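Local coordinates for putative 4-amino-4-deoxychorismate lyase (Thermus thermophilus, PDB 2ZGI), which binds pyridoxal 5'-phosphate and, as a class-IV aminotransferase-fold protein, probably acts as a lyase, putatively on 4-amino-4-deoxychorismate, at residues L104-V109 / L222-P228; T163-R169 / R210-A216; T172-G178 / R198-F204. All coordinates share one frame. Numbering follows the deposited sequence.

Interaction 1: L104-V109 / L222-P228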
loop_
_atom_site.group_PDB
_atom_site.type_symbol
_atom_site.label_atom_id
_atom_site.label_comp_id
_atom_site.label_asym_id
_atom_site.label_seq_id
_atom_site.Cartn_x
_atom_site.Cartn_y
_atom_site.Cartn_z
ATOM N N LEU D 104 -18.773 -29.951 9.054
ATOM C CA LEU D 104 -18.179 -28.770 8.421
ATOM C C LEU D 104 -18.593 -28.566 6.974
ATOM O O LEU D 104 -18.656 -27.429 6.484
ATOM C CB LEU D 104 -16.652 -28.820 8.492
ATOM C CG LEU D 104 -15.995 -28.479 9.831
ATOM C CD1 LEU D 104 -14.572 -27.968 9.615
ATOM C CD2 LEU D 104 -16.821 -27.462 10.629
ATOM N N TYR D 105 -18.845 -29.672 6.283
ATOM C CA TYR D 105 -19.249 -29.613 4.881
ATOM C C TYR D 105 -20.725 -29.242 4.751
ATOM O O TYR D 105 -21.151 -28.789 3.694
ATOM C CB TYR D 105 -18.932 -30.934 4.171
ATOM C CG TYR D 105 -17.442 -31.172 4.068
ATOM C CD1 TYR D 105 -16.735 -30.730 2.954
ATOM C CD2 TYR D 105 -16.735 -31.795 5.099
ATOM C CE1 TYR D 105 -15.352 -30.918 2.850
ATOM C CE2 TYR D 105 -15.340 -31.982 5.007
ATOM C CZ TYR D 105 -14.660 -31.535 3.860
ATOM O OH TYR D 105 -13.287 -31.699 3.717
ATOM N N ARG D 106 -21.474 -29.440 5.838
ATOM C CA ARG D 106 -22.896 -29.101 5.901
ATOM C C ARG D 106 -23.101 -27.694 6.427
ATOM O O ARG D 106 -23.835 -26.903 5.834
ATOM C CB ARG D 106 -23.632 -30.063 6.828
ATOM C CG ARG D 106 -24.025 -31.411 6.229
ATOM C CD ARG D 106 -24.891 -32.186 7.243
ATOM N NE ARG D 106 -25.879 -31.304 7.874
ATOM C CZ ARG D 106 -25.790 -30.815 9.112
ATOM N NH1 ARG D 106 -24.762 -31.128 9.896
ATOM N NH2 ARG D 106 -26.741 -30.007 9.570
ATOM N N GLU D 107 -22.431 -27.398 7.536
ATOM C CA GLU D 107 -22.564 -26.129 8.267
ATOM C C GLU D 107 -21.534 -25.035 7.900
ATOM O O GLU D 107 -21.707 -23.854 8.245
ATOM C CB GLU D 107 -22.545 -26.423 9.772
ATOM C CG GLU D 107 -23.575 -27.496 10.142
ATOM C CD GLU D 107 -23.366 -28.127 11.522
ATOM O OE1 GLU D 107 -22.454 -27.699 12.272
ATOM O OE2 GLU D 107 -24.135 -29.064 11.862
ATOM N N GLY D 108 -20.473 -25.422 7.200
ATOM C CA GLY D 108 -19.503 -24.460 6.707
ATOM C C GLY D 108 -18.473 -23.996 7.723
ATOM O O GLY D 108 -18.620 -24.195 8.936
ATOM N N VAL D 109 -17.431 -23.356 7.210
ATOM C CA VAL D 109 -16.363 -22.798 8.022
ATOM C C VAL D 109 -16.352 -21.255 7.933
ATOM O O VAL D 109 -17.000 -20.676 7.056
ATOM C CB VAL D 109 -14.975 -23.333 7.576
ATOM C CG1 VAL D 109 -14.918 -24.880 7.682
ATOM C CG2 VAL D 109 -14.642 -22.876 6.153
ATOM N N LEU D 222 -14.062 -29.700 -1.349
ATOM C CA LEU D 222 -14.765 -28.423 -1.536
ATOM C C LEU D 222 -15.549 -28.116 -0.279
ATOM O O LEU D 222 -16.479 -28.860 0.111
ATOM C CB LEU D 222 -15.699 -28.478 -2.751
ATOM C CG LEU D 222 -16.533 -27.228 -3.062
ATOM C CD1 LEU D 222 -15.672 -25.986 -3.372
ATOM C CD2 LEU D 222 -17.516 -27.522 -4.192
ATOM N N LEU D 223 -15.148 -27.033 0.367
ATOM C CA LEU D 223 -15.653 -26.698 1.673
ATOM C C LEU D 223 -16.384 -25.359 1.581
ATOM O O LEU D 223 -15.816 -24.373 1.076
ATOM C CB LEU D 223 -14.459 -26.634 2.618
ATOM C CG LEU D 223 -14.493 -26.631 4.135
ATOM C CD1 LEU D 223 -15.226 -27.811 4.770
ATOM C CD2 LEU D 223 -13.041 -26.634 4.553
ATOM N N PRO D 224 -17.651 -25.316 2.047
ATOM C CA PRO D 224 -18.351 -24.048 1.974
ATOM C C PRO D 224 -17.966 -23.151 3.136
ATOM O O PRO D 224 -17.660 -23.646 4.224
ATOM C CB PRO D 224 -19.825 -24.455 2.092
ATOM C CG PRO D 224 -19.817 -25.673 2.959
ATOM C CD PRO D 224 -18.483 -26.370 2.673
ATOM N N VAL D 225 -17.975 -21.840 2.887
ATOM C CA VAL D 225 -17.877 -20.855 3.939
ATOM C C VAL D 225 -19.321 -20.523 4.351
ATOM O O VAL D 225 -20.140 -20.133 3.506
ATOM C CB VAL D 225 -17.125 -19.585 3.477
ATOM C CG1 VAL D 225 -17.088 -18.547 4.586
ATOM C CG2 VAL D 225 -15.697 -19.921 3.002
ATOM N N ARG D 226 -19.626 -20.696 5.638
ATOM C CA ARG D 226 -21.003 -20.592 6.149
ATOM C C ARG D 226 -21.873 -21.627 5.429
ATOM O O ARG D 226 -21.400 -22.267 4.470
ATOM C CB ARG D 226 -21.557 -19.157 6.004
ATOM C CG ARG D 226 -20.602 -18.109 6.530
ATOM C CD ARG D 226 -21.306 -16.819 6.933
ATOM N NE ARG D 226 -20.665 -16.229 8.112
ATOM C CZ ARG D 226 -20.021 -15.061 8.149
ATOM N NH1 ARG D 226 -19.922 -14.287 7.069
ATOM N NH2 ARG D 226 -19.484 -14.662 9.290
ATOM N N PRO D 227 -23.119 -21.841 5.903
ATOM C CA PRO D 227 -23.936 -22.850 5.228
ATOM C C PRO D 227 -23.998 -22.638 3.723
ATOM O O PRO D 227 -24.169 -21.504 3.274
ATOM C CB PRO D 227 -25.310 -22.663 5.872
ATOM C CG PRO D 227 -24.965 -22.307 7.292
ATOM C CD PRO D 227 -23.707 -21.453 7.200
ATOM N N PRO D 228 -23.832 -23.721 2.941
ATOM C CA PRO D 228 -23.907 -23.573 1.488
ATOM C C PRO D 228 -25.346 -23.400 0.998
ATOM O O PRO D 228 -26.290 -23.791 1.697
ATOM C CB PRO D 228 -23.349 -24.902 0.973
ATOM C CG PRO D 228 -23.663 -25.889 2.058
ATOM C CD PRO D 228 -23.588 -25.117 3.352
#
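Leu104 opens the contact with its carbonyl and CB, Leu104 O 3.9 Å and Leu104 CB 4.1 Å from Leu223 CD1. That methyl also covers the ring of Tyr105, where Leu223 CD1 sits 3.7 Å from the ring centroid and 14° off the normal, a CH-pi contact over the face. At the ring edge Tyr105 CD1 is 3.4 Å from Leu222 O, while the hydroxyl reaches beyond the two segments to hydrogen-bond the backbone O of Val220. The carbonyls of the last helical turn rest on proline rings, with Tyr105 O 3.5 Å from Pro224 CG, Arg106 O 3.1 Å from Pro228 CD and Glu107 O 3.3 Å from Pro227 CD. Arg106 and Glu107 point away and pair with each other in a salt bridge, Arg106 NH1 to Glu107 OE2 at 2.9 Å. Gly108 leaves the helix with phi 81°, Gly108 N still hydrogen-bonded to Leu104 O at 2.8 Å; a beta carbon here would fall 2.3 Å from Arg226 O, a clash. Val109 then forms a single beta bridge with Val225: Val109 N donates to Pro224 O and Arg226 N donates to Val109 O, both at 3.0 Å. Its CG1 packs 4.0 Å from Leu223 CG, and Phe146 touches both side chains. With no charge pair across the interface and 497 Å² buried, the helix end is held to strand 223-224, outermost in the sheet within this chain, and the turn after it by two backbone hydrogen bonds, apolar contact and close glycine packing.

Interaction 2: T163-R169 / R210-A216. With PLP (pyridoxal-5'-phosphate), chain P.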
loop_
_atom_site.group_PDB
_atom_site.type_symbol
_atom_site.label_atom_id
_atom_site.label_comp_id
_atom_site.label_asym_id
_atom_site.label_seq_id
_atom_site.Cartn_x
_atom_site.Cartn_y
_atom_site.Cartn_z
ATOM N N THR D 163 -6.007 -23.179 0.428
ATOM C CA THR D 163 -7.182 -23.481 -0.377
ATOM C C THR D 163 -7.413 -22.357 -1.390
ATOM O O THR D 163 -6.888 -21.255 -1.235
ATOM C CB THR D 163 -8.455 -23.680 0.484
ATOM O OG1 THR D 163 -8.705 -22.484 1.245
ATOM C CG2 THR D 163 -8.309 -24.917 1.425
ATOM N N SER D 164 -8.198 -22.659 -2.413
ATOM C CA SER D 164 -8.469 -21.736 -3.514
ATOM C C SER D 164 -9.896 -21.202 -3.331
ATOM O O SER D 164 -10.844 -21.983 -3.255
ATOM C CB SER D 164 -8.393 -22.471 -4.849
ATOM O OG SER D 164 -7.124 -23.054 -5.062
ATOM N N PRO D 165 -10.054 -19.874 -3.243
ATOM C CA PRO D 165 -11.408 -19.401 -2.975
ATOM C C PRO D 165 -12.288 -19.295 -4.238
ATOM O O PRO D 165 -11.799 -18.947 -5.330
ATOM C CB PRO D 165 -11.178 -18.043 -2.303
ATOM C CG PRO D 165 -9.878 -17.596 -2.818
ATOM C CD PRO D 165 -9.046 -18.811 -3.085
ATOM N N LEU D 166 -13.562 -19.635 -4.073
ATOM C CA LEU D 166 -14.562 -19.509 -5.137
ATOM C C LEU D 166 -15.750 -18.721 -4.612
ATOM O O LEU D 166 -16.057 -18.770 -3.421
ATOM C CB LEU D 166 -15.074 -20.881 -5.580
ATOM C CG LEU D 166 -14.162 -21.898 -6.276
ATOM C CD1 LEU D 166 -13.431 -22.787 -5.282
ATOM C CD2 LEU D 166 -15.037 -22.779 -7.131
ATOM N N LEU D 167 -16.438 -18.029 -5.518
ATOM C CA LEU D 167 -17.631 -17.265 -5.170
ATOM C C LEU D 167 -18.829 -17.759 -5.981
ATOM O O LEU D 167 -18.733 -17.916 -7.196
ATOM C CB LEU D 167 -17.388 -15.783 -5.452
ATOM C CG LEU D 167 -18.510 -14.794 -5.117
ATOM C CD1 LEU D 167 -18.729 -14.703 -3.623
ATOM C CD2 LEU D 167 -18.161 -13.431 -5.697
ATOM N N PHE D 168 -19.952 -18.002 -5.308
ATOM C CA PHE D 168 -21.170 -18.408 -5.996
ATOM C C PHE D 168 -22.295 -17.429 -5.726
ATOM O O PHE D 168 -22.665 -17.192 -4.576
ATOM C CB PHE D 168 -21.610 -19.821 -5.599
ATOM C CG PHE D 168 -22.833 -20.302 -6.343
ATOM C CD1 PHE D 168 -22.724 -20.791 -7.635
ATOM C CD2 PHE D 168 -24.094 -20.236 -5.757
ATOM C CE1 PHE D 168 -23.859 -21.226 -8.335
ATOM C CE2 PHE D 168 -25.223 -20.668 -6.441
ATOM C CZ PHE D 168 -25.101 -21.171 -7.735
ATOM N N ARG D 169 -22.837 -16.871 -6.807
ATOM C CA ARG D 169 -23.974 -15.948 -6.730
ATOM C C ARG D 169 -24.963 -16.233 -7.860
ATOM O O ARG D 169 -24.567 -16.523 -8.991
ATOM C CB ARG D 169 -23.499 -14.489 -6.752
ATOM C CG ARG D 169 -24.623 -13.444 -6.724
ATOM C CD ARG D 169 -24.138 -11.980 -6.882
ATOM N NE ARG D 169 -23.211 -11.753 -7.999
ATOM C CZ ARG D 169 -21.905 -11.526 -7.852
ATOM N NH1 ARG D 169 -21.371 -11.497 -6.634
ATOM N NH2 ARG D 169 -21.126 -11.323 -8.916
ATOM N N ARG D 210 -19.871 -10.848 -2.993
ATOM C CA ARG D 210 -21.276 -10.999 -2.663
ATOM C C ARG D 210 -21.701 -12.384 -3.085
ATOM O O ARG D 210 -21.531 -12.772 -4.237
ATOM C CB ARG D 210 -22.112 -9.948 -3.409
ATOM C CG ARG D 210 -21.695 -8.514 -3.112
ATOM C CD ARG D 210 -22.012 -8.133 -1.686
ATOM N NE ARG D 210 -21.488 -6.811 -1.355
ATOM C CZ ARG D 210 -20.315 -6.579 -0.765
ATOM N NH1 ARG D 210 -19.503 -7.587 -0.440
ATOM N NH2 ARG D 210 -19.947 -5.326 -0.508
ATOM N N GLY D 211 -22.255 -13.132 -2.142
ATOM C CA GLY D 211 -22.737 -14.460 -2.447
ATOM C C GLY D 211 -22.120 -15.452 -1.489
ATOM O O GLY D 211 -21.749 -15.099 -0.372
ATOM N N HIS D 212 -22.002 -16.692 -1.948
ATOM C CA HIS D 212 -21.461 -17.763 -1.123
ATOM C C HIS D 212 -20.019 -18.047 -1.503
ATOM O O HIS D 212 -19.729 -18.396 -2.650
ATOM C CB HIS D 212 -22.323 -19.019 -1.254
ATOM C CG HIS D 212 -23.735 -18.812 -0.810
ATOM N ND1 HIS D 212 -24.119 -18.903 0.512
ATOM C CD2 HIS D 212 -24.847 -18.472 -1.505
ATOM C CE1 HIS D 212 -25.413 -18.657 0.610
ATOM N NE2 HIS D 212 -25.880 -18.397 -0.600
ATOM N N LEU D 213 -19.125 -17.851 -0.539
ATOM C CA LEU D 213 -17.731 -18.262 -0.687
ATOM C C LEU D 213 -17.576 -19.760 -0.442
ATOM O O LEU D 213 -18.314 -20.356 0.356
ATOM C CB LEU D 213 -16.808 -17.496 0.271
ATOM C CG LEU D 213 -16.279 -16.120 -0.164
ATOM C CD1 LEU D 213 -15.353 -15.549 0.918
ATOM C CD2 LEU D 213 -15.548 -16.168 -1.533
ATOM N N LEU D 214 -16.642 -20.365 -1.166
ATOM C CA LEU D 214 -16.249 -21.740 -0.929
ATOM C C LEU D 214 -14.732 -21.853 -1.097
ATOM O O LEU D 214 -14.093 -20.968 -1.691
ATOM C CB LEU D 214 -16.974 -22.720 -1.870
ATOM C CG LEU D 214 -18.516 -22.829 -1.854
ATOM C CD1 LEU D 214 -19.081 -21.970 -2.971
ATOM C CD2 LEU D 214 -18.974 -24.276 -2.024
ATOM N N LEU D 215 -14.183 -22.946 -0.562
ATOM C CA LEU D 215 -12.754 -23.220 -0.556
ATOM C C LEU D 215 -12.478 -24.581 -1.173
ATOM O O LEU D 215 -13.079 -25.575 -0.772
ATOM C CB LEU D 215 -12.224 -23.197 0.886
ATOM C CG LEU D 215 -12.392 -21.893 1.687
ATOM C CD1 LEU D 215 -11.947 -22.129 3.129
ATOM C CD2 LEU D 215 -11.599 -20.731 1.040
ATOM N N ALA D 216 -11.583 -24.620 -2.150
ATOM C CA ALA D 216 -11.215 -25.863 -2.803
ATOM C C ALA D 216 -9.738 -26.140 -2.545
ATOM O O ALA D 216 -8.934 -25.234 -2.601
ATOM C CB ALA D 216 -11.467 -25.751 -4.288
HETATM N N1 PLP P . -3.761 -21.995 -2.439
HETATM C C2 PLP P . -2.475 -22.150 -2.061
HETATM C C2A PLP P . -1.695 -20.949 -1.610
HETATM C C3 PLP P . -1.887 -23.419 -2.072
HETATM O O3 PLP P . -0.585 -23.527 -1.681
HETATM C C4 PLP P . -2.640 -24.513 -2.517
HETATM C C4A PLP P . -2.076 -25.915 -2.610
HETATM C C5 PLP P . -3.955 -24.315 -2.932
HETATM C C6 PLP P . -4.481 -23.025 -2.877
HETATM C C5A PLP P . -4.846 -25.450 -3.389
HETATM O O4P PLP P . -4.435 -26.091 -4.597
HETATM P P PLP P . -4.874 -27.575 -5.006
HETATM O O1P PLP P . -6.369 -27.565 -5.204
HETATM O O2P PLP P . -4.510 -28.533 -3.894
HETATM O O3P PLP P . -4.045 -27.731 -6.238
HETATM O O HOH W 1 -7.779 -25.606 -5.823
#
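The PLP pocket draws Thr163 and Ser164 from one end of an antiparallel strand pair in the mixed sheet. Thr163 C and Ser164 OG each lie 3.4 Å from PLP C6. A water bridges Ser164 OG (2.7 Å) to PLP O1P (2.5 Å), with a weak bond to Ala216 O at 3.4 Å; Arg44, Ile183, Thr184 and Ser218 bind the cofactor directly. Strands 164-169 and 212-216 run at 149°, their axes 4.6 Å apart at closest. Three hydrogen-bonded pairs fix the register: Ser164 N to Ala216 O 2.7 Å and Ala216 N to Ser164 O 3.0 Å; Leu166 N to Leu214 O and Leu214 N to Leu166 O, both 2.8 Å; Phe168 N to His212 O 2.7 Å and His212 N to Phe168 O 2.8 Å. Leu166 CD1 meets Ala216 CB at 3.7 Å on the face covered by helix 183-194, and Phe168 CB meets Leu214 CD1 at 4.2 Å on that same sheet face. On the other face Leu167 CD1 is 4.1 Å from Leu213 CD2. At the far end Arg169 NH1 makes a weak hydrogen bond to Arg210 O at 2.7 Å. Such a strand pair, carrying cofactor-contacting residues at one end, belongs to the larger domain of the class-IV, fold-type IV PLP enzymes.

Interaction 3: T172-G178 / R198-F204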
loop_
_atom_site.group_PDB
_atom_site.type_symbol
_atom_site.label_atom_id
_atom_site.label_comp_id
_atom_site.label_asym_id
_atom_site.label_seq_id
_atom_site.Cartn_x
_atom_site.Cartn_y
_atom_site.Cartn_z
ATOM N N THR D 172 -24.031 -18.541 -11.035
ATOM C CA THR D 172 -22.687 -18.542 -11.600
ATOM C C THR D 172 -21.602 -18.727 -10.531
ATOM O O THR D 172 -21.663 -18.143 -9.440
ATOM C CB THR D 172 -22.440 -17.274 -12.459
ATOM O OG1 THR D 172 -21.037 -16.994 -12.555
ATOM C CG2 THR D 172 -23.138 -16.097 -11.846
ATOM N N LEU D 173 -20.633 -19.574 -10.851
ATOM C CA LEU D 173 -19.480 -19.821 -9.993
ATOM C C LEU D 173 -18.292 -19.054 -10.546
ATOM O O LEU D 173 -17.885 -19.252 -11.694
ATOM C CB LEU D 173 -19.168 -21.320 -9.952
ATOM C CG LEU D 173 -18.039 -21.834 -9.055
ATOM C CD1 LEU D 173 -18.451 -21.896 -7.594
ATOM C CD2 LEU D 173 -17.608 -23.203 -9.560
ATOM N N TYR D 174 -17.740 -18.174 -9.721
ATOM C CA TYR D 174 -16.556 -17.401 -10.064
ATOM C C TYR D 174 -15.298 -17.983 -9.441
ATOM O O TYR D 174 -15.272 -18.295 -8.247
ATOM C CB TYR D 174 -16.711 -15.961 -9.586
ATOM C CG TYR D 174 -17.948 -15.311 -10.150
ATOM C CD1 TYR D 174 -17.923 -14.696 -11.407
ATOM C CD2 TYR D 174 -19.156 -15.339 -9.444
ATOM C CE1 TYR D 174 -19.069 -14.092 -11.934
ATOM C CE2 TYR D 174 -20.311 -14.737 -9.964
ATOM C CZ TYR D 174 -20.257 -14.122 -11.210
ATOM O OH TYR D 174 -21.395 -13.530 -11.725
ATOM N N LEU D 175 -14.267 -18.131 -10.258
ATOM C CA LEU D 175 -12.944 -18.484 -9.752
ATOM C C LEU D 175 -12.126 -17.209 -9.618
ATOM O O LEU D 175 -11.979 -16.422 -10.579
ATOM C CB LEU D 175 -12.238 -19.497 -10.662
ATOM C CG LEU D 175 -13.044 -20.670 -11.249
ATOM C CD1 LEU D 175 -12.075 -21.724 -11.790
ATOM C CD2 LEU D 175 -14.048 -21.303 -10.264
ATOM N N LEU D 176 -11.611 -16.985 -8.410
ATOM C CA LEU D 176 -10.942 -15.729 -8.101
ATOM C C LEU D 176 -9.530 -15.798 -8.662
ATOM O O LEU D 176 -8.771 -16.711 -8.298
ATOM C CB LEU D 176 -10.909 -15.485 -6.581
ATOM C CG LEU D 176 -12.094 -14.759 -5.923
ATOM C CD1 LEU D 176 -13.425 -15.413 -6.242
ATOM C CD2 LEU D 176 -11.901 -14.707 -4.421
ATOM N N GLU D 177 -9.174 -14.855 -9.539
ATOM C CA GLU D 177 -7.850 -14.859 -10.154
ATOM C C GLU D 177 -6.795 -14.245 -9.253
ATOM O O GLU D 177 -7.122 -13.630 -8.243
ATOM C CB GLU D 177 -7.852 -14.114 -11.499
ATOM C CG GLU D 177 -8.827 -14.658 -12.486
ATOM C CD GLU D 177 -8.908 -13.828 -13.752
ATOM O OE1 GLU D 177 -8.489 -12.652 -13.764
ATOM O OE2 GLU D 177 -9.401 -14.380 -14.755
ATOM N N GLY D 178 -5.534 -14.428 -9.647
ATOM C CA GLY D 178 -4.386 -13.790 -9.019
ATOM C C GLY D 178 -3.571 -14.622 -8.033
ATOM O O GLY D 178 -2.589 -14.138 -7.501
ATOM N N ARG D 198 -22.968 -21.906 -14.827
ATOM C CA ARG D 198 -22.051 -21.058 -15.567
ATOM C C ARG D 198 -20.829 -20.788 -14.696
ATOM O O ARG D 198 -20.935 -20.738 -13.467
ATOM C CB ARG D 198 -22.738 -19.737 -15.932
ATOM C CG ARG D 198 -21.916 -18.794 -16.808
ATOM C CD ARG D 198 -22.736 -17.566 -17.200
ATOM N NE ARG D 198 -22.964 -16.659 -16.072
ATOM C CZ ARG D 198 -22.412 -15.450 -15.957
ATOM N NH1 ARG D 198 -21.600 -14.993 -16.906
ATOM N NH2 ARG D 198 -22.677 -14.691 -14.896
ATOM N N VAL D 199 -19.675 -20.628 -15.338
ATOM C CA VAL D 199 -18.419 -20.404 -14.631
ATOM C C VAL D 199 -17.627 -19.254 -15.261
ATOM O O VAL D 199 -17.355 -19.244 -16.475
ATOM C CB VAL D 199 -17.562 -21.707 -14.564
ATOM C CG1 VAL D 199 -16.105 -21.400 -14.184
ATOM C CG2 VAL D 199 -18.172 -22.676 -13.575
ATOM N N GLU D 200 -17.275 -18.280 -14.436
ATOM C CA GLU D 200 -16.441 -17.160 -14.861
ATOM C C GLU D 200 -15.220 -17.002 -13.962
ATOM O O GLU D 200 -15.277 -17.344 -12.786
ATOM C CB GLU D 200 -17.235 -15.864 -14.797
ATOM C CG GLU D 200 -18.371 -15.756 -15.800
ATOM C CD GLU D 200 -18.726 -14.307 -16.057
ATOM O OE1 GLU D 200 -17.978 -13.641 -16.824
ATOM O OE2 GLU D 200 -19.737 -13.827 -15.475
ATOM N N ARG D 201 -14.150 -16.438 -14.525
ATOM C CA ARG D 201 -12.908 -16.117 -13.809
ATOM C C ARG D 201 -12.797 -14.600 -13.742
ATOM O O ARG D 201 -13.132 -13.919 -14.714
ATOM C CB ARG D 201 -11.694 -16.674 -14.564
ATOM C CG ARG D 201 -11.808 -18.160 -14.908
ATOM C CD ARG D 201 -10.703 -18.623 -15.840
ATOM N NE ARG D 201 -10.868 -20.041 -16.172
ATOM C CZ ARG D 201 -10.458 -21.053 -15.403
ATOM N NH1 ARG D 201 -9.836 -20.822 -14.250
ATOM N NH2 ARG D 201 -10.664 -22.305 -15.802
ATOM N N GLY D 202 -12.335 -14.071 -12.607
ATOM C CA GLY D 202 -12.108 -12.622 -12.484
ATOM C C GLY D 202 -11.232 -12.221 -11.322
ATOM O O GLY D 202 -10.902 -13.049 -10.465
ATOM N N LEU D 203 -10.819 -10.961 -11.298
ATOM C CA LEU D 203 -10.188 -10.397 -10.134
ATOM C C LEU D 203 -11.251 -9.697 -9.320
ATOM O O LEU D 203 -12.002 -8.861 -9.852
ATOM C CB LEU D 203 -9.103 -9.409 -10.538
ATOM C CG LEU D 203 -7.822 -9.996 -11.099
ATOM C CD1 LEU D 203 -7.077 -8.967 -11.961
ATOM C CD2 LEU D 203 -6.947 -10.526 -9.927
ATOM N N PHE D 204 -11.328 -10.049 -8.040
ATOM C CA PHE D 204 -12.365 -9.551 -7.119
ATOM C C PHE D 204 -11.746 -8.800 -5.953
ATOM O O PHE D 204 -10.744 -9.243 -5.378
ATOM C CB PHE D 204 -13.206 -10.702 -6.549
ATOM C CG PHE D 204 -14.150 -11.353 -7.562
ATOM C CD1 PHE D 204 -15.522 -11.141 -7.478
ATOM C CD2 PHE D 204 -13.660 -12.194 -8.569
ATOM C CE1 PHE D 204 -16.396 -11.743 -8.395
ATOM C CE2 PHE D 204 -14.504 -12.798 -9.492
ATOM C CZ PHE D 204 -15.880 -12.579 -9.404
HETATM O O HOH W 2 -9.509 -12.187 -7.396
HETATM O O HOH W 3 -10.665 -13.217 -16.621
#
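Strands 172-176 and 198-202 run parallel, their directions 27° apart and their axes approaching to 4.6 Å. The bonding alternates as parallel pairing requires: Leu173 N to Arg198 O 2.9 Å, Glu200 N to Leu173 O 3.0 Å, Leu175 N to Glu200 O 2.8 Å, Gly202 N to Leu175 O 3.1 Å and Glu177 N to Gly202 O 2.7 Å. Together with helix 183-194, which connects them, the strands make a beta-alpha-beta crossover at the edge of the mixed sheet within this chain. On the helix-covered face Leu173 CB meets Val199 CG2 at 4.0 Å and Leu175 CG meets Val199 CG1 at 4.3 Å; Leu175 also packs on Ala189, and Arg201 forms a salt bridge with Glu186 of that helix. On the opposite face, that of Tyr174, Leu176 and Glu200, the edge of Phe204 turns toward the face of Tyr174 in an offset edge-to-face pair, centroids 5.4 Å apart and planes at 64°, while Leu176 CD1 lies over the Phe204 ring, 4.0 Å from its CD2. Arg198 NH1 and Glu200 OE2, 2.6 Å apart, form a salt bridge on the sheet face that carries Tyr174. Beyond the strands a water lies 2.9 Å from Glu177 O, to which it can donate, and accepts from Phe204 N at 2.9 Å.

All three contacts reach one mixed sheet, ordered 198-202, 172-176, 164-169, 212-217, 223-224, so interaction 2 lies between the others. Its centre is 10 Å from that of interaction 1 and 9 Å from that of interaction 3, whereas the centres of interactions 1 and 3 are 19 Å apart and their nearest atoms about 7 Å. Probable hydrogen bonds continue the sheet across both junctions: Leu215 N with Leu223 O at 2.7 Å, and Tyr174 N with Leu167 O at 2.7 Å. Leu166 CD2 also packs 3.6 Å from Leu175 CD2. Interaction 2 meets PLP directly; the side chains of Leu222 and Leu175, in interactions 1 and 3, each stay about 10 Å from it.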